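Local coordinates for protein purine nucleoside phosphorylase (Schistosoma mansoni, PDB 6B6K) that catalyses the phosphate-dependent cleavage of purine nucleosides such as inosine and guanosine into the free base and ribose 1-phosphate, at residues 113-118 / 221-226; 132-137 / 192-197; 120-125 / 245-250. All coordinates share one frame; numbering follows the deposited sequence.

Overall arrangement
All three contacts belong to the central mixed sheet of the phosphorylase fold and to the pocket at one of its ends, where the fragment 6-methylpyridazin-3-ol is bound and touched by each of them. Contact 1, whose centre lies about 2 Å from the centre of the chain, ties strand 112-121 to the start of helix 224-232. Contact 3 uses the far end of the same strand, beside the end of strand 236-246, with its centre about 19 Å from that of contact 1. Contact 2 pairs strands 131-139 and 189-196; its centre lies about 10 Å from contact 1, which it meets through Tyr194 OH, and about 14 Å from contact 3, without touching it.

Contact 1 of 3, residues 113-118 / 221-226; sequences LLITNL and MSTVPE. With CVG (6-methylpyridazin-3-ol), chain I; DMS (dimethyl sulfoxide), chain H.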
loop_
_atom_site.group_PDB
_atom_site.type_symbol
_atom_site.label_atom_id
_atom_site.label_comp_id
_atom_site.label_asym_id
_atom_site.label_seq_id
_atom_site.Cartn_x
_atom_site.Cartn_y
_atom_site.Cartn_z
ATOM N N LEU A 113 2.436 -23.213 15.030
ATOM C CA LEU A 113 1.189 -22.801 14.370
ATOM C C LEU A 113 1.181 -23.371 12.954
ATOM O O LEU A 113 2.135 -23.151 12.194
ATOM C CB LEU A 113 1.085 -21.267 14.337
ATOM C CG LEU A 113 -0.101 -20.644 13.608
ATOM C CD1 LEU A 113 -1.445 -21.045 14.220
ATOM C CD2 LEU A 113 0.026 -19.100 13.596
ATOM N N LEU A 114 0.138 -24.154 12.623
ATOM C CA LEU A 114 -0.026 -24.793 11.317
ATOM C C LEU A 114 -1.147 -24.076 10.572
ATOM O O LEU A 114 -2.220 -23.877 11.143
ATOM C CB LEU A 114 -0.398 -26.271 11.517
ATOM C CG LEU A 114 0.482 -27.135 12.442
ATOM C CD1 LEU A 114 -0.068 -28.565 12.558
ATOM C CD2 LEU A 114 1.918 -27.183 11.937
ATOM N N ILE A 115 -0.896 -23.665 9.316
ATOM C CA ILE A 115 -1.837 -22.842 8.545
ATOM C C ILE A 115 -2.060 -23.426 7.152
ATOM O O ILE A 115 -1.113 -23.885 6.501
ATOM C CB ILE A 115 -1.292 -21.405 8.417
ATOM C CG1 ILE A 115 -0.977 -20.813 9.780
ATOM C CG2 ILE A 115 -2.304 -20.495 7.724
ATOM C CD1 ILE A 115 -0.249 -19.441 9.730
ATOM N N THR A 116 -3.330 -23.433 6.694
ATOM C CA THR A 116 -3.639 -23.716 5.293
ATOM C C THR A 116 -4.385 -22.537 4.657
ATOM O O THR A 116 -5.061 -21.763 5.344
ATOM C CB THR A 116 -4.431 -25.025 5.110
ATOM O OG1 THR A 116 -5.702 -24.957 5.781
ATOM C CG2 THR A 116 -3.642 -26.230 5.637
ATOM N N ASN A 117 -4.276 -22.421 3.326
ATOM C CA ASN A 117 -4.981 -21.402 2.556
ATOM C C ASN A 117 -5.244 -21.901 1.134
ATOM O O ASN A 117 -4.676 -22.910 0.687
ATOM C CB ASN A 117 -4.235 -20.048 2.544
ATOM C CG ASN A 117 -2.894 -20.122 1.849
ATOM O OD1 ASN A 117 -2.810 -20.427 0.670
ATOM N ND2 ASN A 117 -1.828 -19.807 2.572
ATOM N N LEU A 118 -6.129 -21.183 0.428
ATOM C CA LEU A 118 -6.342 -21.365 -1.004
ATOM C C LEU A 118 -5.664 -20.217 -1.756
ATOM O O LEU A 118 -5.769 -19.044 -1.362
ATOM C CB LEU A 118 -7.836 -21.403 -1.336
ATOM C CG LEU A 118 -8.513 -22.752 -1.044
ATOM C CD1 LEU A 118 -9.930 -22.526 -0.623
ATOM C CD2 LEU A 118 -8.448 -23.600 -2.278
ATOM N N MET A 221 -4.703 -14.045 -0.343
ATOM C CA MET A 221 -5.212 -12.888 0.394
ATOM C C MET A 221 -5.166 -13.068 1.916
ATOM O O MET A 221 -5.884 -12.359 2.643
ATOM C CB MET A 221 -6.666 -12.591 -0.025
ATOM C CG MET A 221 -6.907 -12.362 -1.481
ATOM S SD MET A 221 -8.711 -12.210 -1.812
ATOM C CE MET A 221 -8.691 -12.361 -3.589
ATOM N N SER A 222 -4.385 -14.015 2.417
ATOM C CA SER A 222 -4.367 -14.310 3.857
ATOM C C SER A 222 -2.941 -14.674 4.272
ATOM O O SER A 222 -1.976 -14.430 3.536
ATOM C CB SER A 222 -5.350 -15.451 4.184
ATOM O OG SER A 222 -4.846 -16.663 3.669
ATOM N N THR A 223 -2.826 -15.269 5.471
ATOM C CA THR A 223 -1.640 -15.972 5.964
ATOM C C THR A 223 -0.499 -15.067 6.427
ATOM O O THR A 223 -0.013 -15.200 7.564
ATOM C CB THR A 223 -1.214 -17.011 4.925
ATOM O OG1 THR A 223 -2.275 -17.959 4.769
ATOM C CG2 THR A 223 0.046 -17.791 5.348
ATOM N N VAL A 224 -0.027 -14.161 5.569
ATOM C CA VAL A 224 1.136 -13.344 5.939
ATOM C C VAL A 224 0.912 -12.529 7.210
ATOM O O VAL A 224 1.828 -12.468 8.047
ATOM C CB VAL A 224 1.600 -12.518 4.720
ATOM C CG1 VAL A 224 2.577 -11.427 5.108
ATOM C CG2 VAL A 224 2.177 -13.427 3.631
ATOM N N PRO A 225 -0.261 -11.914 7.458
ATOM C CA PRO A 225 -0.444 -11.209 8.762
ATOM C C PRO A 225 -0.261 -12.093 9.988
ATOM O O PRO A 225 0.482 -11.730 10.930
ATOM C CB PRO A 225 -1.857 -10.619 8.653
ATOM C CG PRO A 225 -2.060 -10.443 7.109
ATOM C CD PRO A 225 -1.417 -11.695 6.549
ATOM N N GLU A 226 -0.848 -13.291 9.971
ATOM C CA GLU A 226 -0.718 -14.217 11.100
ATOM C C GLU A 226 0.712 -14.741 11.236
ATOM O O GLU A 226 1.199 -14.946 12.362
ATOM C CB GLU A 226 -1.676 -15.408 10.934
ATOM C CG GLU A 226 -3.112 -15.110 10.736
ATOM C CD GLU A 226 -3.465 -15.119 9.262
ATOM O OE1 GLU A 226 -3.179 -14.131 8.617
ATOM O OE2 GLU A 226 -3.981 -16.142 8.734
HETATM C C4 CVG I . -6.918 -16.581 -4.213
HETATM C C3 CVG I . -6.445 -15.332 -3.933
HETATM C C2 CVG I . -5.765 -14.557 -4.963
HETATM C C1 CVG I . -6.792 -17.102 -5.542
HETATM O O CVG I . -5.263 -13.259 -4.740
HETATM N N1 CVG I . -5.628 -15.094 -6.236
HETATM N N CVG I . -6.146 -16.376 -6.545
HETATM C C CVG I . -7.345 -18.489 -5.838
HETATM S S DMS H . -8.034 -18.015 2.553
HETATM O O DMS H . -6.551 -17.920 2.558
HETATM C C1 DMS H . -8.498 -19.679 2.129
HETATM C C2 DMS H . -8.666 -18.331 4.208
HETATM O O HOH W 1 -6.630 -16.361 -0.817
#
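Asn117 lays its side chain across that of Thr223 at about a right angle, and its amide nitrogen makes the one direct hydrogen bond between 113-118 and 221-226. ND2 of Asn117 donates to OG1 of Thr223 over 2.9 Å; the bond is bent, 142° at the hydrogen, and OG1 sits 25° out of the amide plane. The other end of the amide is held too, since OD1 of Asn117 is hydrogen-bonded to Ser241 on strand 236-246. With CG lodged between its own backbone N and carbonyl carbon (chi1 64°), the amide of Asn117 is swung to where ND2 meets Thr223 OG1. CB of Asn117 lies 3.6 Å from Ser222 OG.

Thr223 OG1 in turn donates to Ser222 OG at 3.1 Å, giving a short relay from amide to hydroxyl to hydroxyl. Thr223 occupies the N-cap position of helix 224-232, yet its side chain makes no capping bond. A dimethyl sulfoxide, probably from the crystallisation liquor, is modelled beside Ser222, its oxygen so close to Ser222 OG that the detail of that bond is doubtful.

Further back along the strand the contact becomes looser and more aliphatic. Ile115 and Thr223 pass side by side, pointing opposite ways, with the CG2 branch of Ile115 3.9 Å from the hydroxyl OG1 of Thr223, while Ile115 CD1 faces CB of Glu226, whose carboxylate forms a salt bridge with Arg86. At the other end a water bridges Leu118 O and Met221 N, and the methyl CE of Met221 comes within 3.7 Å of the oxygen of the bound 6-methylpyridazin-3-ol.

Gripped at both ends, by Thr223 OG1 and Ser241 OG, the Asn117 amide has its rotation fixed, and the Thr223 hydroxyl is spent on the strand and on Ser222 instead of on its helix.

Contact 2 of 3, residues 132-137 / 192-197; sequences VLIKGH and GVYAFN. With CVG (6-methylpyridazin-3-ol), chain I.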
loop_
_atom_site.group_PDB
_atom_site.type_symbol
_atom_site.label_atom_id
_atom_site.label_comp_id
_atom_site.label_asym_id
_atom_site.label_seq_id
_atom_site.Cartn_x
_atom_site.Cartn_y
_atom_site.Cartn_z
ATOM N N VAL A 132 1.522 -26.390 -2.028
ATOM C CA VAL A 132 2.792 -25.644 -1.975
ATOM C C VAL A 132 3.174 -25.378 -0.516
ATOM O O VAL A 132 2.436 -24.695 0.213
ATOM C CB VAL A 132 2.727 -24.326 -2.767
ATOM C CG1 VAL A 132 4.018 -23.525 -2.646
ATOM C CG2 VAL A 132 2.434 -24.628 -4.207
ATOM N N LEU A 133 4.316 -25.941 -0.093
ATOM C CA LEU A 133 4.922 -25.599 1.191
ATOM C C LEU A 133 5.548 -24.210 1.059
ATOM O O LEU A 133 6.426 -24.001 0.220
ATOM C CB LEU A 133 5.988 -26.648 1.528
ATOM C CG LEU A 133 5.572 -28.122 1.526
ATOM C CD1 LEU A 133 6.752 -28.975 1.938
ATOM C CD2 LEU A 133 4.394 -28.326 2.464
ATOM N N ILE A 134 5.080 -23.250 1.851
ATOM C CA ILE A 134 5.545 -21.867 1.710
ATOM C C ILE A 134 6.913 -21.715 2.377
ATOM O O ILE A 134 7.086 -22.061 3.548
ATOM C CB ILE A 134 4.518 -20.882 2.293
ATOM C CG1 ILE A 134 3.206 -21.015 1.514
ATOM C CG2 ILE A 134 5.063 -19.442 2.236
ATOM C CD1 ILE A 134 2.075 -20.142 2.040
ATOM N N LYS A 135 7.909 -21.216 1.622
ATOM C CA LYS A 135 9.275 -21.041 2.133
ATOM C C LYS A 135 9.689 -19.576 2.307
ATOM O O LYS A 135 10.765 -19.318 2.876
ATOM C CB LYS A 135 10.287 -21.766 1.228
ATOM C CG LYS A 135 10.365 -21.233 -0.179
ATOM C CD LYS A 135 11.441 -21.985 -0.965
ATOM C CE LYS A 135 11.626 -21.407 -2.361
ATOM N NZ LYS A 135 12.614 -22.219 -3.150
ATOM N N GLY A 136 8.856 -18.628 1.873
ATOM C CA GLY A 136 9.136 -17.195 1.981
ATOM C C GLY A 136 7.957 -16.431 1.405
ATOM O O GLY A 136 7.012 -17.033 0.863
ATOM N N HIS A 137 7.989 -15.094 1.557
ATOM C CA HIS A 137 6.857 -14.287 1.062
ATOM C C HIS A 137 7.277 -12.917 0.505
ATOM O O HIS A 137 8.372 -12.403 0.772
ATOM C CB HIS A 137 5.734 -14.122 2.103
ATOM C CG HIS A 137 6.100 -13.308 3.318
ATOM N ND1 HIS A 137 5.900 -13.773 4.605
ATOM C CD2 HIS A 137 6.580 -12.048 3.448
ATOM C CE1 HIS A 137 6.265 -12.841 5.471
ATOM N NE2 HIS A 137 6.686 -11.789 4.796
ATOM N N GLY A 192 7.526 -22.978 -2.517
ATOM C CA GLY A 192 7.413 -21.722 -3.249
ATOM C C GLY A 192 7.269 -20.493 -2.370
ATOM O O GLY A 192 7.049 -20.570 -1.152
ATOM N N VAL A 193 7.370 -19.341 -3.041
ATOM C CA VAL A 193 7.245 -18.002 -2.452
ATOM C C VAL A 193 5.809 -17.497 -2.631
ATOM O O VAL A 193 5.290 -17.483 -3.758
ATOM C CB VAL A 193 8.236 -17.028 -3.123
ATOM C CG1 VAL A 193 8.000 -15.566 -2.650
ATOM C CG2 VAL A 193 9.697 -17.471 -2.888
ATOM N N TYR A 194 5.201 -17.019 -1.534
ATOM C CA TYR A 194 3.811 -16.541 -1.502
ATOM C C TYR A 194 3.737 -15.021 -1.579
ATOM O O TYR A 194 4.329 -14.325 -0.746
ATOM C CB TYR A 194 3.164 -17.009 -0.201
ATOM C CG TYR A 194 1.696 -16.667 0.061
ATOM C CD1 TYR A 194 0.707 -17.614 -0.155
ATOM C CD2 TYR A 194 1.322 -15.444 0.622
ATOM C CE1 TYR A 194 -0.627 -17.342 0.120
ATOM C CE2 TYR A 194 -0.025 -15.164 0.907
ATOM C CZ TYR A 194 -0.988 -16.121 0.664
ATOM O OH TYR A 194 -2.302 -15.833 0.956
ATOM N N ALA A 195 2.979 -14.510 -2.561
ATOM C CA ALA A 195 2.687 -13.077 -2.663
ATOM C C ALA A 195 1.378 -12.796 -1.946
ATOM O O ALA A 195 0.361 -13.425 -2.249
ATOM C CB ALA A 195 2.518 -12.634 -4.113
ATOM N N PHE A 196 1.399 -11.809 -1.037
ATOM C CA PHE A 196 0.193 -11.354 -0.328
ATOM C C PHE A 196 -0.469 -10.234 -1.150
ATOM O O PHE A 196 0.057 -9.115 -1.226
ATOM C CB PHE A 196 0.579 -10.895 1.077
ATOM C CG PHE A 196 -0.578 -10.414 1.948
ATOM C CD1 PHE A 196 -1.906 -10.781 1.717
ATOM C CD2 PHE A 196 -0.312 -9.592 3.049
ATOM C CE1 PHE A 196 -2.939 -10.317 2.557
ATOM C CE2 PHE A 196 -1.333 -9.128 3.860
ATOM C CZ PHE A 196 -2.658 -9.478 3.625
ATOM N N ASN A 197 -1.620 -10.559 -1.786
ATOM C CA ASN A 197 -2.548 -9.607 -2.416
ATOM C C ASN A 197 -3.603 -9.236 -1.372
ATOM O O ASN A 197 -4.361 -10.098 -0.921
ATOM C CB ASN A 197 -3.214 -10.285 -3.620
ATOM C CG ASN A 197 -4.412 -9.499 -4.191
ATOM O OD1 ASN A 197 -4.494 -8.273 -4.084
ATOM N ND2 ASN A 197 -5.375 -10.251 -4.791
HETATM C C4 CVG I . -6.918 -16.581 -4.213
HETATM C C3 CVG I . -6.445 -15.332 -3.933
HETATM C C2 CVG I . -5.765 -14.557 -4.963
HETATM C C1 CVG I . -6.792 -17.102 -5.542
HETATM O O CVG I . -5.263 -13.259 -4.740
HETATM N N1 CVG I . -5.628 -15.094 -6.236
HETATM N N CVG I . -6.146 -16.376 -6.545
HETATM C C CVG I . -7.345 -18.489 -5.838
#
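Strands 132-137 and 192-196 run parallel but strongly twisted, their short axes 44° apart and 4.5 Å from each other at closest approach. Three backbone hydrogen bonds join them: Gly192 N to Leu133 O at 3.1 Å, Lys135 N to Gly192 O at 3.0 Å, and Tyr194 N to Gly136 O at 3.0 Å. Gly192 thus both donates and accepts, flanking Ile134 in the usual parallel pattern. The pairing is less regular at Gly136, whose buried N has no partner in the model.

Ile134 and Tyr194 lie on the same face of the sheet and carry the main side-chain contact. The tip of Ile134, CD1, reaches Tyr194 CD1 at 3.6 Å, approaching the ring at a slant, while its CG2 branch rests near Tyr194 CB. Tyr194 sends its ring off the strand with CG opposite the backbone N (chi1 -179°), and this carries OH to a hydrogen bond with Ser222 N. Val132 places CG1 3.6 Å from Gly192 N, filling the side where that glycine has no side chain. On the more exposed flank, Lys135 lays CG over Gly192 O and sends its ammonium to a salt bridge with Glu191.

Past the paired region, Asn197 ND2 gives a nearly straight hydrogen bond, 171° at the hydrogen, to the oxygen of 6-methylpyridazin-3-ol at 3.0 Å. His137 O bonds to Ser204 of a neighbouring subunit. This is a parallel pair within the central mixed sheet of the alpha/beta phosphorylase-superfamily fold, in a chain that forms a trimer here: strand 189-196 runs on to the ligand pocket, while the end of strand 131-139 lies at the subunit boundary.

Contact 3 of 3, residues 120-125 / 245-250; sequences GGINRK and NNSILD. With CVG (6-methylpyridazin-3-ol), chain I.
Asn246 reaches across to the turn that follows strand 112-121, its ND2 making a weak hydrogen bond to Asn123 O at 3.0 Å, besides a hydrogen bond to Leu126 O. Its side chain extends opposite the backbone N (chi1 -169°), and this lets the two ends of one amide work on different segments: while ND2 holds the turn, OD1 caps helix 247-253, accepting from Leu249 N at 3.0 Å and, weakly, from Ile248 N. Asn246 is therefore an N-cap residue and a cross-link at once.

Next to it in the chain the strands end as a parallel pair. Gly121 N donates to Asn245 O at 2.7 Å, and Ser247 N to Gly121 O, the latter bond lying in the carbonyl plane. These are adjacent strands of the central sheet of the phosphorylase fold, ending beside the bound 6-methylpyridazin-3-ol. Gly120 is packed between that ligand and Ser247, leaving little room for a side chain; its N lies 3.4 Å from a ring nitrogen of the ligand, atom N. ND2 of Asn245 donates to Asp250 OD2, on the anti side of that carboxylate, while OD1 of Asn245 merely packs against Gly120 CA at 3.5 Å.

Ile248 meets two side chains, each at about a right angle. Its CG1 packs on Ile122 CG2, and its CG2 sits over one face of the Arg124 guanidinium, 3.5 Å from NH2 and displaced toward the rim. Arg124 is extended from CG to NE, which brings the guanidinium alongside the helix, where NH1 forms a salt bridge with Glu252. Asn123 OD1 closes an Asx turn by accepting from Lys125 N, and its ND2 bonds to Asp217.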
loop_
_atom_site.group_PDB
_atom_site.type_symbol
_atom_site.label_atom_id
_atom_site.label_comp_id
_atom_site.label_asym_id
_atom_site.label_seq_id
_atom_site.Cartn_x
_atom_site.Cartn_y
_atom_site.Cartn_z
ATOM N N GLY A 120 -3.815 -18.779 -5.815
ATOM C CA GLY A 120 -3.590 -18.901 -7.258
ATOM C C GLY A 120 -2.148 -19.263 -7.605
ATOM O O GLY A 120 -1.204 -18.795 -6.960
ATOM N N GLY A 121 -1.986 -20.090 -8.645
ATOM C CA GLY A 121 -0.667 -20.482 -9.111
ATOM C C GLY A 121 -0.090 -19.480 -10.093
ATOM O O GLY A 121 -0.764 -19.069 -11.036
ATOM N N ILE A 122 1.171 -19.098 -9.873
ATOM C CA ILE A 122 1.924 -18.260 -10.792
ATOM C C ILE A 122 3.023 -19.059 -11.504
ATOM O O ILE A 122 3.145 -19.006 -12.723
ATOM C CB ILE A 122 2.509 -17.025 -10.058
ATOM C CG1 ILE A 122 1.417 -16.196 -9.329
ATOM C CG2 ILE A 122 3.301 -16.172 -10.990
ATOM C CD1 ILE A 122 0.408 -15.505 -10.234
ATOM N N ASN A 123 3.844 -19.788 -10.741
ATOM C CA ASN A 123 4.873 -20.647 -11.327
ATOM C C ASN A 123 4.250 -21.611 -12.330
ATOM O O ASN A 123 3.197 -22.210 -12.079
ATOM C CB ASN A 123 5.555 -21.429 -10.198
ATOM C CG ASN A 123 6.738 -22.251 -10.680
ATOM O OD1 ASN A 123 6.622 -23.042 -11.611
ATOM N ND2 ASN A 123 7.896 -22.034 -10.065
ATOM N N ARG A 124 4.934 -21.802 -13.461
ATOM C CA ARG A 124 4.343 -22.592 -14.534
ATOM C C ARG A 124 4.263 -24.083 -14.210
ATOM O O ARG A 124 3.498 -24.797 -14.858
ATOM C CB ARG A 124 5.067 -22.318 -15.857
ATOM C CG ARG A 124 4.755 -20.918 -16.399
ATOM C CD ARG A 124 5.609 -20.557 -17.599
ATOM N NE ARG A 124 5.230 -19.275 -18.196
ATOM C CZ ARG A 124 4.159 -19.091 -18.968
ATOM N NH1 ARG A 124 3.325 -20.102 -19.227
ATOM N NH2 ARG A 124 3.913 -17.886 -19.474
ATOM N N LYS A 125 4.980 -24.571 -13.200
ATOM C CA LYS A 125 4.867 -25.990 -12.867
ATOM C C LYS A 125 3.693 -26.307 -11.938
ATOM O O LYS A 125 3.512 -27.476 -11.579
ATOM C CB LYS A 125 6.187 -26.517 -12.287
ATOM C CG LYS A 125 6.530 -26.003 -10.909
ATOM C CD LYS A 125 8.037 -26.059 -10.657
ATOM C CE LYS A 125 8.404 -25.392 -9.332
ATOM N NZ LYS A 125 7.608 -25.926 -8.191
ATOM N N ASN A 245 -5.872 -22.777 -9.288
ATOM C CA ASN A 245 -5.786 -22.485 -10.720
ATOM C C ASN A 245 -4.371 -22.030 -11.017
ATOM O O ASN A 245 -3.606 -21.719 -10.103
ATOM C CB ASN A 245 -6.734 -21.345 -11.104
ATOM C CG ASN A 245 -6.355 -20.017 -10.459
ATOM O OD1 ASN A 245 -6.226 -19.922 -9.244
ATOM N ND2 ASN A 245 -6.179 -18.986 -11.276
ATOM N N ASN A 246 -4.046 -21.912 -12.312
ATOM C CA ASN A 246 -2.826 -21.225 -12.734
ATOM C C ASN A 246 -3.233 -19.922 -13.422
ATOM O O ASN A 246 -3.771 -19.941 -14.539
ATOM C CB ASN A 246 -1.950 -22.086 -13.644
ATOM C CG ASN A 246 -0.583 -21.486 -13.846
ATOM O OD1 ASN A 246 -0.447 -20.483 -14.531
ATOM N ND2 ASN A 246 0.447 -22.082 -13.207
ATOM N N SER A 247 -2.973 -18.797 -12.740
ATOM C CA SER A 247 -3.419 -17.491 -13.211
ATOM C C SER A 247 -2.703 -17.073 -14.478
ATOM O O SER A 247 -3.256 -16.302 -15.278
ATOM C CB SER A 247 -3.186 -16.432 -12.114
ATOM O OG SER A 247 -3.777 -16.827 -10.894
ATOM N N ILE A 248 -1.468 -17.559 -14.680
ATOM C CA ILE A 248 -0.724 -17.212 -15.882
ATOM C C ILE A 248 -1.335 -17.909 -17.098
ATOM O O ILE A 248 -1.538 -17.287 -18.141
ATOM C CB ILE A 248 0.784 -17.507 -15.705
ATOM C CG1 ILE A 248 1.422 -16.606 -14.629
ATOM C CG2 ILE A 248 1.526 -17.348 -17.022
ATOM C CD1 ILE A 248 1.514 -15.150 -14.999
ATOM N N LEU A 249 -1.682 -19.199 -16.973
ATOM C CA LEU A 249 -2.365 -19.871 -18.078
ATOM C C LEU A 249 -3.711 -19.224 -18.361
ATOM O O LEU A 249 -4.084 -19.043 -19.523
ATOM C CB LEU A 249 -2.564 -21.365 -17.787
ATOM C CG LEU A 249 -1.334 -22.270 -17.789
ATOM C CD1 LEU A 249 -1.756 -23.732 -17.651
ATOM C CD2 LEU A 249 -0.515 -22.095 -19.044
ATOM N N ASP A 250 -4.464 -18.881 -17.310
ATOM C CA ASP A 250 -5.770 -18.266 -17.535
ATOM C C ASP A 250 -5.623 -16.936 -18.274
ATOM O O ASP A 250 -6.458 -16.595 -19.114
ATOM C CB ASP A 250 -6.478 -18.054 -16.193
ATOM C CG ASP A 250 -6.743 -19.362 -15.431
ATOM O OD1 ASP A 250 -6.668 -20.474 -16.023
ATOM O OD2 ASP A 250 -7.043 -19.263 -14.218
HETATM C C4 CVG I . -6.918 -16.581 -4.213
HETATM C C3 CVG I . -6.445 -15.332 -3.933
HETATM C C2 CVG I . -5.765 -14.557 -4.963
HETATM C C1 CVG I . -6.792 -17.102 -5.542
HETATM O O CVG I . -5.263 -13.259 -4.740
HETATM N N1 CVG I . -5.628 -15.094 -6.236
HETATM N N CVG I . -6.146 -16.376 -6.545
HETATM C C CVG I . -7.345 -18.489 -5.838
#